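PDB 4WWM: ubiquitin from Sulfolobus solfataricus, which probably acts as a small Urm1-type ubiquitin-like modifier that is conjugated to other proteins and is involved in the archaeal proteasome pathway. Local coordinates for residues 50-55 and 59-64; 24-29 and 72-77; 4-7 and 13-16; 9-12 and 16-19; 29-34 and 43-48. All coordinates share one frame; numbering follows the deposited sequence. Where two conformers were deposited one is given.

Contact 1: 50-55 and 59-64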
# COMPACT_ATOMS: atom_id res chain seq x y z
N GLY A 50 -7.24 9.98 3.47
CA GLY A 50 -7.72 9.85 2.11
C GLY A 50 -7.07 8.70 1.37
O GLY A 50 -7.20 8.60 0.15
N ILE A 51 -6.36 7.84 2.10
CA ILE A 51 -5.79 6.62 1.54
C ILE A 51 -6.32 5.40 2.28
O ILE A 51 -6.20 5.30 3.50
CB ILE A 51 -4.26 6.60 1.61
CG1 ILE A 51 -3.68 7.80 0.86
CG2 ILE A 51 -3.72 5.29 1.01
CD1 ILE A 51 -2.19 7.95 1.02
N LEU A 52 -6.89 4.47 1.52
CA LEU A 52 -7.37 3.21 2.06
C LEU A 52 -6.54 2.07 1.50
O LEU A 52 -6.04 2.17 0.37
CB LEU A 52 -8.84 3.00 1.73
CG LEU A 52 -9.77 4.15 2.14
CD1 LEU A 52 -11.17 3.87 1.67
CD2 LEU A 52 -9.74 4.34 3.65
N ILE A 53 -6.39 1.00 2.27
CA ILE A 53 -5.67 -0.17 1.81
C ILE A 53 -6.54 -1.41 1.96
O ILE A 53 -7.07 -1.69 3.03
CB ILE A 53 -4.35 -0.38 2.59
CG1 ILE A 53 -3.47 0.87 2.47
CG2 ILE A 53 -3.62 -1.61 2.06
CD1 ILE A 53 -2.15 0.76 3.19
N LEU A 54 -6.68 -2.13 0.85
CA LEU A 54 -7.36 -3.42 0.85
C LEU A 54 -6.32 -4.53 0.72
O LEU A 54 -5.40 -4.43 -0.08
CB LEU A 54 -8.38 -3.51 -0.29
CG LEU A 54 -9.50 -2.47 -0.29
CD1 LEU A 54 -10.43 -2.71 -1.47
CD2 LEU A 54 -10.27 -2.49 1.02
N ILE A 55 -6.48 -5.56 1.53
CA ILE A 55 -5.70 -6.78 1.39
C ILE A 55 -6.67 -7.89 0.99
O ILE A 55 -7.54 -8.26 1.77
CB ILE A 55 -4.96 -7.15 2.68
CG1 ILE A 55 -4.02 -6.02 3.09
CG2 ILE A 55 -4.18 -8.45 2.49
CD1 ILE A 55 -3.37 -6.19 4.45
N ASP A 59 -10.46 -4.46 4.21
CA ASP A 59 -9.75 -3.37 4.88
C ASP A 59 -8.55 -3.88 5.69
O ASP A 59 -8.67 -4.83 6.47
CB ASP A 59 -10.69 -2.59 5.79
CG ASP A 59 -10.06 -1.34 6.35
OD1 ASP A 59 -9.42 -1.42 7.42
OD2 ASP A 59 -10.19 -0.27 5.73
N TRP A 60 -7.41 -3.23 5.51
CA TRP A 60 -6.15 -3.67 6.09
C TRP A 60 -6.17 -3.78 7.62
O TRP A 60 -5.45 -4.59 8.20
CB TRP A 60 -5.02 -2.72 5.68
CG TRP A 60 -5.18 -1.32 6.19
CD1 TRP A 60 -6.05 -0.37 5.73
CD2 TRP A 60 -4.43 -0.69 7.24
NE1 TRP A 60 -5.89 0.80 6.43
CE2 TRP A 60 -4.91 0.63 7.36
CE3 TRP A 60 -3.41 -1.13 8.09
CZ2 TRP A 60 -4.40 1.52 8.30
CZ3 TRP A 60 -2.90 -0.24 9.02
CH2 TRP A 60 -3.40 1.06 9.12
N ARG A 61 -7.00 -2.98 8.27
CA ARG A 61 -7.00 -2.93 9.73
C ARG A 61 -7.59 -4.21 10.33
O ARG A 61 -7.37 -4.50 11.51
CB ARG A 61 -7.76 -1.70 10.21
CG ARG A 61 -6.97 -0.42 10.03
CD ARG A 61 -7.85 0.83 10.04
NE ARG A 61 -8.64 0.95 8.82
CZ ARG A 61 -9.29 2.04 8.45
NH1 ARG A 61 -9.25 3.14 9.20
NH2 ARG A 61 -9.99 2.05 7.32
N LEU A 62 -8.33 -4.97 9.53
CA LEU A 62 -8.87 -6.25 9.99
C LEU A 62 -7.77 -7.28 10.21
O LEU A 62 -7.95 -8.24 10.97
CB LEU A 62 -9.89 -6.80 8.98
CG LEU A 62 -11.23 -6.08 8.87
CD1 LEU A 62 -11.93 -6.52 7.60
CD2 LEU A 62 -12.10 -6.35 10.09
N TYR A 63 -6.64 -7.09 9.55
CA TYR A 63 -5.59 -8.11 9.52
C TYR A 63 -4.63 -8.03 10.70
O TYR A 63 -3.87 -8.97 10.95
CB TYR A 63 -4.83 -8.01 8.20
CG TYR A 63 -5.59 -8.58 7.03
CD1 TYR A 63 -6.57 -7.84 6.38
CD2 TYR A 63 -5.35 -9.87 6.58
CE1 TYR A 63 -7.28 -8.37 5.31
CE2 TYR A 63 -6.04 -10.40 5.51
CZ TYR A 63 -7.00 -9.65 4.88
OH TYR A 63 -7.69 -10.19 3.82
N ARG A 64 -4.65 -6.91 11.42
CA ARG A 64 -3.88 -6.77 12.65
C ARG A 64 -2.39 -6.98 12.45
O ARG A 64 -1.73 -7.59 13.29
CB ARG A 64 -4.39 -7.76 13.70
CG ARG A 64 -5.91 -7.81 13.84
CD ARG A 64 -6.32 -8.76 14.94
NE ARG A 64 -5.82 -8.33 16.24
CZ ARG A 64 -5.78 -9.10 17.32
NH1 ARG A 64 -6.19 -10.36 17.27
NH2 ARG A 64 -5.30 -8.61 18.46
O HOH W 1 -6.75 3.33 5.77
O HOH W 2 -8.38 1.30 4.63
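Leu54 and Asp59 pair as antiparallel neighbours where strand 51-55 turns back to strand 58-59 at the edge of the beta-grasp sheet, a non-hydrogen-bonded pair with CA atoms 4.7 Å apart. Trp60 N then donates to Ile53 O at 2.9 Å and a bent 142°, and 60-63 take up helical backbone angles without forming a regular helix. Trp60 CG sits between the backbone N and the carbonyl carbon (chi1 64°), swinging the indole back along the strand: Ile53 O lies at its edge, and Arg61 CG covers one face, 3.5 Å above the centre. Water 1 accepts from Trp60 NE1 and donates to Ile51 O. Beta-branched Ile55 suits a strand and touches both aromatic residues: CD1 meets the Trp60 methylene, and CB lies over one Tyr63 face, 4.0 Å from the ring centroid. Tyr63 OH adds a weak bond to Ile55 O. Aspartate, short enough for an Asx turn, accepts from Arg61 N at Asp59 OD1, and the Arg61 guanidinium grips the carboxylate side-on, NH2 reaching OD2 at 2.8 Å. Water 2 links Asp59 OD2 to Ile53 N. Ile53 is also packed by Leu30 and Leu47, while the carboxylate, held by several donors, would probably stay ionised.

Contact 2: 24-29 and 72-77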
# COMPACT_ATOMS: atom_id res chain seq x y z
N ARG A 24 6.70 -9.15 3.70
CA ARG A 24 5.54 -9.81 4.32
C ARG A 24 4.95 -8.96 5.45
O ARG A 24 3.99 -9.37 6.10
CB ARG A 24 5.94 -11.19 4.84
CG ARG A 24 6.49 -12.12 3.76
CD ARG A 24 6.76 -13.50 4.31
NE ARG A 24 5.53 -14.20 4.65
CZ ARG A 24 5.48 -15.38 5.27
NH1 ARG A 24 6.60 -16.00 5.62
NH2 ARG A 24 4.31 -15.94 5.55
N GLU A 25 5.53 -7.79 5.67
CA GLU A 25 5.04 -6.84 6.66
C GLU A 25 4.49 -5.61 5.94
O GLU A 25 5.21 -4.95 5.20
CB GLU A 25 6.17 -6.44 7.62
CG GLU A 25 5.78 -5.39 8.65
CD GLU A 25 6.95 -4.93 9.49
OE1 GLU A 25 6.85 -3.87 10.13
OE2 GLU A 25 7.99 -5.64 9.51
N LEU A 26 3.22 -5.31 6.18
CA LEU A 26 2.52 -4.27 5.42
C LEU A 26 3.26 -2.93 5.46
O LEU A 26 3.42 -2.29 4.43
CB LEU A 26 1.10 -4.08 5.93
CG LEU A 26 0.31 -2.95 5.25
CD1 LEU A 26 0.21 -3.18 3.75
CD2 LEU A 26 -1.07 -2.80 5.86
N LEU A 27 3.69 -2.52 6.64
CA LEU A 27 4.40 -1.25 6.78
C LEU A 27 5.62 -1.22 5.87
O LEU A 27 5.89 -0.21 5.21
CB LEU A 27 4.82 -1.01 8.23
CG LEU A 27 5.65 0.25 8.45
CD1 LEU A 27 4.87 1.49 8.05
CD2 LEU A 27 6.10 0.36 9.90
N ARG A 28 6.35 -2.33 5.83
CA ARG A 28 7.56 -2.41 5.02
C ARG A 28 7.22 -2.39 3.53
O ARG A 28 7.98 -1.83 2.73
CB ARG A 28 8.35 -3.67 5.37
CG ARG A 28 8.86 -3.70 6.80
CD ARG A 28 10.37 -3.86 6.87
NE ARG A 28 10.81 -5.09 6.22
CZ ARG A 28 12.07 -5.33 5.86
NH1 ARG A 28 13.02 -4.43 6.07
NH2 ARG A 28 12.37 -6.49 5.28
N VAL A 29 6.10 -2.99 3.16
CA VAL A 29 5.61 -2.90 1.79
C VAL A 29 5.43 -1.43 1.43
O VAL A 29 5.95 -0.97 0.42
CB VAL A 29 4.27 -3.66 1.61
CG1 VAL A 29 3.65 -3.38 0.23
CG2 VAL A 29 4.47 -5.15 1.79
N ASP A 72 -0.81 -12.48 -1.71
CA ASP A 72 -1.77 -11.46 -1.30
C ASP A 72 -1.79 -10.30 -2.28
O ASP A 72 -0.76 -9.94 -2.85
CB ASP A 72 -1.46 -10.94 0.11
CG ASP A 72 -1.87 -11.91 1.20
OD1 ASP A 72 -2.71 -12.80 0.95
OD2 ASP A 72 -1.35 -11.76 2.33
N ILE A 73 -2.97 -9.72 -2.47
CA ILE A 73 -3.14 -8.56 -3.33
C ILE A 73 -3.45 -7.33 -2.48
O ILE A 73 -4.47 -7.28 -1.80
CB ILE A 73 -4.25 -8.78 -4.36
CG1 ILE A 73 -3.93 -10.00 -5.23
CG2 ILE A 73 -4.43 -7.53 -5.23
CD1 ILE A 73 -5.04 -10.40 -6.18
N ILE A 74 -2.56 -6.35 -2.54
CA ILE A 74 -2.70 -5.12 -1.78
C ILE A 74 -3.12 -3.97 -2.69
O ILE A 74 -2.36 -3.56 -3.57
CB ILE A 74 -1.38 -4.75 -1.07
CG1 ILE A 74 -0.94 -5.89 -0.15
CG2 ILE A 74 -1.54 -3.46 -0.28
CD1 ILE A 74 0.47 -5.75 0.39
N GLU A 75 -4.31 -3.43 -2.47
CA GLU A 75 -4.80 -2.31 -3.26
C GLU A 75 -4.69 -1.02 -2.46
O GLU A 75 -5.21 -0.95 -1.34
CB GLU A 75 -6.25 -2.52 -3.70
CG GLU A 75 -6.46 -3.72 -4.60
CD GLU A 75 -7.93 -3.93 -4.93
OE1 GLU A 75 -8.55 -3.00 -5.48
OE2 GLU A 75 -8.45 -5.02 -4.64
N ILE A 76 -4.02 -0.02 -3.02
CA ILE A 76 -3.91 1.28 -2.38
C ILE A 76 -4.81 2.26 -3.12
O ILE A 76 -4.59 2.55 -4.30
CB ILE A 76 -2.45 1.78 -2.35
CG1 ILE A 76 -1.54 0.70 -1.76
CG2 ILE A 76 -2.35 3.06 -1.53
CD1 ILE A 76 -0.07 1.03 -1.81
N ILE A 77 -5.82 2.75 -2.42
CA ILE A 77 -6.91 3.50 -3.02
C ILE A 77 -7.06 4.89 -2.40
O ILE A 77 -7.30 5.01 -1.20
CB ILE A 77 -8.25 2.76 -2.86
CG1 ILE A 77 -8.13 1.33 -3.40
CG2 ILE A 77 -9.37 3.51 -3.58
CD1 ILE A 77 -9.33 0.45 -3.11
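Leu26 is the first residue of segment 24-29 to meet strand 73-78, and it does so through Ile74. It stands at the start of helix 26-33, just after Glu25 in the N-cap position. Its CG lies anti to the backbone N (chi1 177°), and the branch then bends so that CD1 approaches the sheet although the CB itself points along it; Leu26 CD1 ends 4.2 Å from Ile74 CD1. A leucine suits this place because its two methyls divide between neighbours: one faces the strand, and the other, CD2, packs on Trp60.

The fold is the beta-grasp of ubiquitin and its relatives, in which a mixed sheet wraps one side of a helix. Strand 73-78 is its middle strand, between the parallel strand 3-6 and the antiparallel strand 51-55, and the alternation of a strand turns Ile74 and Ile76 to the helix and Ile73, Glu75 and Ile77 to the other face.

One turn further on, Val29 directs its CB toward the strand. Its backbone N bonds to Glu25 O at 3.0 Å, the first regular bond of the helix. The short, beta-branched side chain meets Ile74 tip to tip, Val29 CG1 lying 4.0 Å from Ile74 CD1. Ile74 reaches out as an extended chain (chi2 169°), so that its single terminal methyl touches both helix residues, while Val4 and Val21 also pack on Val29 and Ile53 packs on Ile74.

Contact 3: 4-7 and 13-16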
# COMPACT_ATOMS: atom_id res chain seq x y z
N VAL A 4 1.13 -5.32 -5.19
CA VAL A 4 0.55 -4.02 -4.88
C VAL A 4 -0.09 -3.42 -6.12
O VAL A 4 0.54 -3.32 -7.18
CB VAL A 4 1.62 -3.04 -4.34
CG1 VAL A 4 1.01 -1.67 -4.05
CG2 VAL A 4 2.25 -3.60 -3.08
N ILE A 5 -1.36 -3.02 -5.99
CA ILE A 5 -2.08 -2.36 -7.07
C ILE A 5 -2.46 -0.94 -6.66
O ILE A 5 -3.10 -0.74 -5.63
CB ILE A 5 -3.35 -3.14 -7.47
CG1 ILE A 5 -2.99 -4.57 -7.88
CG2 ILE A 5 -4.08 -2.42 -8.60
CD1 ILE A 5 -4.18 -5.44 -8.28
N LEU A 6 -2.07 0.04 -7.48
CA LEU A 6 -2.42 1.43 -7.22
C LEU A 6 -3.70 1.79 -7.96
O LEU A 6 -3.94 1.30 -9.06
CB LEU A 6 -1.27 2.36 -7.65
CG LEU A 6 0.08 2.14 -6.97
CD1 LEU A 6 1.11 3.09 -7.54
CD2 LEU A 6 -0.01 2.31 -5.47
N LYS A 7 -4.51 2.65 -7.35
CA LYS A 7 -5.76 3.10 -7.94
C LYS A 7 -5.82 4.62 -8.00
O LYS A 7 -5.13 5.31 -7.25
CB LYS A 7 -6.96 2.58 -7.14
CG LYS A 7 -7.14 1.07 -7.18
CD LYS A 7 -7.61 0.59 -8.53
CE LYS A 7 -7.64 -0.93 -8.61
NZ LYS A 7 -7.87 -1.41 -10.00
N GLN A 13 0.83 9.48 -10.13
CA GLN A 13 1.74 10.08 -9.16
C GLN A 13 2.97 9.21 -8.90
O GLN A 13 4.07 9.72 -8.70
CB GLN A 13 1.00 10.37 -7.86
CG GLN A 13 -0.01 11.51 -7.98
CD GLN A 13 -0.78 11.76 -6.70
OE1 GLN A 13 -0.65 11.01 -5.73
NE2 GLN A 13 -1.58 12.82 -6.69
N PHE A 14 2.77 7.89 -8.88
CA PHE A 14 3.88 6.95 -8.71
C PHE A 14 4.50 6.55 -10.04
O PHE A 14 5.64 6.10 -10.08
CB PHE A 14 3.40 5.70 -7.98
CG PHE A 14 3.38 5.84 -6.48
CD1 PHE A 14 4.51 5.57 -5.74
CD2 PHE A 14 2.22 6.23 -5.83
CE1 PHE A 14 4.50 5.70 -4.36
CE2 PHE A 14 2.20 6.36 -4.46
CZ PHE A 14 3.34 6.09 -3.72
N ASN A 15 3.73 6.69 -11.12
CA ASN A 15 4.17 6.35 -12.48
C ASN A 15 4.23 4.84 -12.73
O ASN A 15 4.99 4.38 -13.58
CB ASN A 15 5.53 6.98 -12.79
CG ASN A 15 5.77 7.14 -14.29
OD1 ASN A 15 4.84 7.39 -15.06
ND2 ASN A 15 7.02 6.99 -14.70
N PHE A 16 3.43 4.08 -11.99
CA PHE A 16 3.20 2.68 -12.31
C PHE A 16 1.84 2.28 -11.74
O PHE A 16 1.24 3.03 -10.97
CB PHE A 16 4.32 1.78 -11.76
CG PHE A 16 4.38 1.71 -10.26
CD1 PHE A 16 3.61 0.81 -9.55
CD2 PHE A 16 5.24 2.54 -9.55
CE1 PHE A 16 3.67 0.74 -8.18
CE2 PHE A 16 5.31 2.47 -8.17
CZ PHE A 16 4.53 1.57 -7.49
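In the N-terminal hairpin of the beta-grasp fold, strands 3-6 and 18-20 are joined by the short helix 10-14, and Leu6, at the end of the first strand, meets Phe14 and Phe16 where the chain leaves that helix. Asn15 takes a positive phi between the two phenylalanines, which turns the chain out of the helix and back toward strand 3-6. Backbone bonds between Leu6 and Arg17 join the strands where the connection begins and ends. A leucine with its CB directed toward segment 13-16 is apt here: one delta methyl, CD1, fits between the two phenylalanines. The Leu6 and Phe14 side chains cross at about a right angle, with Leu6 CD1 3.5 Å from Phe14 CB; Phe14 also packs on Ile33, Leu39 and Ile40. A chi1 of 67° folds the Phe16 ring back over the leucine although its CB bond does not face the strand. The result is a CH-pi contact: Leu6 CD1 lies over one face, 3.9 Å from the Phe16 ring centroid and 25° off its normal. The same methyl is also pressed against the backbone, with Leu6 CD1 only 3.4 Å from Phe16 O.

Contact 4: 9-12 and 16-19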
# COMPACT_ATOMS: atom_id res chain seq x y z
N PRO A 9 -5.53 8.59 -8.81
CA PRO A 9 -4.39 9.47 -9.10
C PRO A 9 -3.04 8.90 -8.69
O PRO A 9 -2.02 9.34 -9.22
CB PRO A 9 -4.71 10.72 -8.28
CG PRO A 9 -6.18 10.73 -8.16
CD PRO A 9 -6.58 9.29 -8.06
N LEU A 10 -3.03 7.94 -7.77
CA LEU A 10 -1.77 7.36 -7.30
C LEU A 10 -1.00 6.72 -8.46
O LEU A 10 0.23 6.69 -8.45
CB LEU A 10 -2.01 6.32 -6.21
CG LEU A 10 -2.54 6.81 -4.86
CD1 LEU A 10 -2.65 5.64 -3.89
CD2 LEU A 10 -1.66 7.90 -4.27
N ILE A 11 -1.73 6.22 -9.45
CA ILE A 11 -1.12 5.59 -10.60
C ILE A 11 -0.19 6.56 -11.33
O ILE A 11 0.97 6.24 -11.59
CB ILE A 11 -2.19 5.05 -11.58
CG1 ILE A 11 -3.00 3.95 -10.90
CG2 ILE A 11 -1.55 4.52 -12.86
CD1 ILE A 11 -4.28 3.58 -11.64
N SER A 12 -0.69 7.75 -11.64
CA SER A 12 0.12 8.74 -12.34
C SER A 12 1.16 9.35 -11.41
O SER A 12 2.26 9.68 -11.85
CB SER A 12 -0.76 9.84 -12.94
OG SER A 12 -1.32 10.65 -11.92
N PHE A 16 3.43 4.08 -11.99
CA PHE A 16 3.20 2.68 -12.31
C PHE A 16 1.84 2.28 -11.74
O PHE A 16 1.24 3.03 -10.97
CB PHE A 16 4.32 1.78 -11.76
CG PHE A 16 4.38 1.71 -10.26
CD1 PHE A 16 3.61 0.81 -9.55
CD2 PHE A 16 5.24 2.54 -9.55
CE1 PHE A 16 3.67 0.74 -8.18
CE2 PHE A 16 5.31 2.47 -8.17
CZ PHE A 16 4.53 1.57 -7.49
N ARG A 17 1.34 1.11 -12.14
CA ARG A 17 0.01 0.66 -11.74
C ARG A 17 0.09 -0.54 -10.79
O ARG A 17 -0.65 -0.61 -9.81
CB ARG A 17 -0.83 0.30 -12.96
CG ARG A 17 -2.27 -0.06 -12.64
CD ARG A 17 -3.08 -0.31 -13.90
NE ARG A 17 -4.44 -0.74 -13.60
CZ ARG A 17 -5.36 -1.01 -14.52
NH1 ARG A 17 -5.08 -0.89 -15.81
NH2 ARG A 17 -6.58 -1.39 -14.15
N GLU A 18 0.97 -1.48 -11.11
CA GLU A 18 1.12 -2.69 -10.31
C GLU A 18 2.58 -3.05 -10.16
O GLU A 18 3.38 -2.86 -11.07
CB GLU A 18 0.35 -3.86 -10.94
CG GLU A 18 -1.12 -3.59 -11.14
CD GLU A 18 -1.84 -4.75 -11.79
OE1 GLU A 18 -1.20 -5.80 -12.02
OE2 GLU A 18 -3.05 -4.61 -12.07
N ILE A 19 2.91 -3.59 -8.99
CA ILE A 19 4.28 -3.98 -8.69
C ILE A 19 4.27 -5.07 -7.63
O ILE A 19 3.42 -5.07 -6.74
CB ILE A 19 5.12 -2.76 -8.22
CG1 ILE A 19 6.61 -3.08 -8.25
CG2 ILE A 19 4.67 -2.30 -6.84
CD1 ILE A 19 7.49 -1.86 -8.01
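Ile11 lies against the backbone of Phe16 and the aliphatic stem of Arg17, and the shape of its side chain decides which branch touches which. CG2 stands opposite the backbone N and beside the carbonyl carbon, a position that brings Ile11 CG2 to 3.7 Å from Phe16 O. The other branch, extended through CG1 (chi2 167°), carries the terminal methyl toward the arginine, Ile11 CD1 coming 4.3 Å from Arg17 CG. Arg17 is stretched out in all four torsions, each close to 180°, and it meets the isoleucine most nearly with its CG methylene. Long and flexible, with a charged end, an arginine suits this place at the surface.

These residues span the connection between strands 3-6 and 18-20 of the beta-grasp fold, where helix 10-14 is inserted into the hairpin. Ile19 bonds through its backbone to Val4, and the strand after the helix runs antiparallel to strand 3-6.

The backbones approach closely as well. Ile11 CA makes a CA-H...O contact to Phe16 O at 3.5 Å. The two acceptors Ile11 O and Phe16 O also come within 3.3 Å of each other, without a bond between them. Phe16 turns its own CB away from the helix and its ring edge lies near Glu18 N, in plane. Within the helix segment, Ser12 has its hydroxyl folded back over the turn (chi1 70°), and Ser12 OG donates to Pro9 O at 3.1 Å.

Contact 5: 29-34 and 43-48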
# COMPACT_ATOMS: atom_id res chain seq x y z
N VAL A 29 6.10 -2.99 3.16
CA VAL A 29 5.61 -2.90 1.79
C VAL A 29 5.43 -1.43 1.43
O VAL A 29 5.95 -0.97 0.42
CB VAL A 29 4.27 -3.66 1.61
CG1 VAL A 29 3.65 -3.38 0.23
CG2 VAL A 29 4.47 -5.15 1.79
N LEU A 30 4.73 -0.70 2.28
CA LEU A 30 4.42 0.70 2.01
C LEU A 30 5.68 1.56 1.97
O LEU A 30 5.78 2.47 1.15
CB LEU A 30 3.44 1.24 3.05
CG LEU A 30 2.10 0.49 3.14
CD1 LEU A 30 1.24 1.06 4.26
CD2 LEU A 30 1.35 0.51 1.82
N VAL A 31 6.63 1.27 2.86
CA VAL A 31 7.87 2.03 2.89
C VAL A 31 8.68 1.79 1.62
O VAL A 31 9.31 2.71 1.10
CB VAL A 31 8.72 1.67 4.14
CG1 VAL A 31 10.15 2.22 4.01
CG2 VAL A 31 8.07 2.22 5.40
N LYS A 32 8.68 0.56 1.12
CA LYS A 32 9.41 0.24 -0.10
C LYS A 32 8.78 0.93 -1.31
O LYS A 32 9.49 1.41 -2.19
CB LYS A 32 9.45 -1.27 -0.34
CG LYS A 32 10.13 -1.67 -1.65
CD LYS A 32 10.37 -3.16 -1.76
CE LYS A 32 11.46 -3.63 -0.81
NZ LYS A 32 11.69 -5.10 -0.89
N ILE A 33 7.45 0.98 -1.33
CA ILE A 33 6.72 1.66 -2.39
C ILE A 33 6.93 3.18 -2.30
O ILE A 33 7.17 3.85 -3.31
CB ILE A 33 5.21 1.33 -2.32
CG1 ILE A 33 4.97 -0.16 -2.59
CG2 ILE A 33 4.40 2.18 -3.30
CD1 ILE A 33 5.39 -0.63 -3.97
N ASP A 34 6.83 3.71 -1.09
CA ASP A 34 6.78 5.15 -0.85
C ASP A 34 8.15 5.73 -0.50
O ASP A 34 8.25 6.88 -0.05
CB ASP A 34 5.79 5.44 0.28
CG ASP A 34 5.29 6.87 0.26
OD1 ASP A 34 5.01 7.39 -0.84
OD2 ASP A 34 5.15 7.46 1.35
N GLU A 43 5.96 11.58 7.43
CA GLU A 43 7.33 11.37 7.87
C GLU A 43 7.39 10.35 9.00
O GLU A 43 8.41 9.69 9.20
CB GLU A 43 7.97 12.69 8.31
CG GLU A 43 9.42 12.57 8.74
CD GLU A 43 10.30 11.95 7.67
OE1 GLU A 43 10.12 12.29 6.48
OE2 GLU A 43 11.16 11.11 8.02
N SER A 44 6.29 10.22 9.73
CA SER A 44 6.21 9.26 10.83
C SER A 44 5.77 7.88 10.33
O SER A 44 5.41 7.02 11.14
CB SER A 44 5.22 9.76 11.89
OG SER A 44 3.91 9.85 11.36
N ASN A 45 5.81 7.68 9.02
CA ASN A 45 5.40 6.43 8.38
C ASN A 45 3.93 6.07 8.61
O ASN A 45 3.48 4.98 8.25
CB ASN A 45 6.29 5.27 8.84
CG ASN A 45 7.71 5.37 8.31
OD1 ASN A 45 7.98 6.12 7.37
ND2 ASN A 45 8.61 4.59 8.89
N GLN A 46 3.17 6.98 9.23
CA GLN A 46 1.73 6.81 9.36
C GLN A 46 1.07 7.10 8.02
O GLN A 46 1.51 7.99 7.28
CB GLN A 46 1.17 7.72 10.46
CG GLN A 46 -0.35 7.71 10.59
CD GLN A 46 -0.85 8.77 11.56
OE1 GLN A 46 -0.07 9.42 12.25
NE2 GLN A 46 -2.17 8.94 11.61
N LEU A 47 0.03 6.35 7.69
CA LEU A 47 -0.71 6.55 6.45
C LEU A 47 -1.35 7.93 6.41
O LEU A 47 -1.88 8.41 7.41
CB LEU A 47 -1.80 5.49 6.29
CG LEU A 47 -1.44 4.20 5.56
CD1 LEU A 47 -2.59 3.23 5.70
CD2 LEU A 47 -1.13 4.47 4.09
N LYS A 48 -1.30 8.57 5.25
CA LYS A 48 -1.96 9.86 5.08
C LYS A 48 -3.47 9.64 5.03
O LYS A 48 -3.93 8.55 4.73
CB LYS A 48 -1.48 10.57 3.82
CG LYS A 48 -0.04 11.04 3.88
CD LYS A 48 0.31 11.82 2.63
CE LYS A 48 1.79 12.18 2.59
NZ LYS A 48 2.10 13.03 1.41
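The apolar part of this contact is Leu30 against Leu47, whose side chains cross at about a right angle, with Leu30 CD1 4.2 Å from Leu47 CD2. Leu47 was modelled in two conformations, so this touch is somewhat doubtful. Leu30 keeps CG anti to its carbonyl carbon (chi1 -58°) and holds its methyls out from helix 26-33; leucine suits a buried place where it meets both loop and sheet.

A second, looser touch mixes polar and apolar atoms: Val31 CG2 lies 4.3 Å from Asn45 ND2. Asn45 takes a positive phi, which asparagine tolerates better than most residues, and its amide sits at the surface.

Charge enters only at a distance. Asp34 OD2 and Lys48 NZ are 6.4 Å apart, too far for a salt bridge. Asp34 instead receives the backbone N-H groups of Leu39, Ile40 and Leu41, which would favour its ionised form, and Lys48 NZ bonds to His38 O. Asp34 N closes the last helical turn on Leu30 O at 2.8 Å.

The loop 43-48 thus lies along one flank of helix 26-33; Leu30 continues inward to Ile53 and Ile76 on the sheet, and Leu47, in one conformer, packs on Ile53 and Trp60.

In the fold
Near the N terminus, contact 3 runs from 4-7 to 13-16 and contact 4 from 9-12 to 16-19, so the two overlap within the first hairpin and share Phe16. Contact 2 then opens on helix 26-33 and closes only at strand 73-78, spanning most of the remaining chain. Two shorter loops lie within that span, one after the other: contact 5, which shares Val29 with contact 2 and brings the loop 43-48 against the helix, and contact 1, which closes the short turn from strand 51-55 to 59-64. Strand 73-78 bonds to strands 3-6 and 51-55, so the late closure joins the hairpin side of the sheet to the contact 1 side beneath the helix.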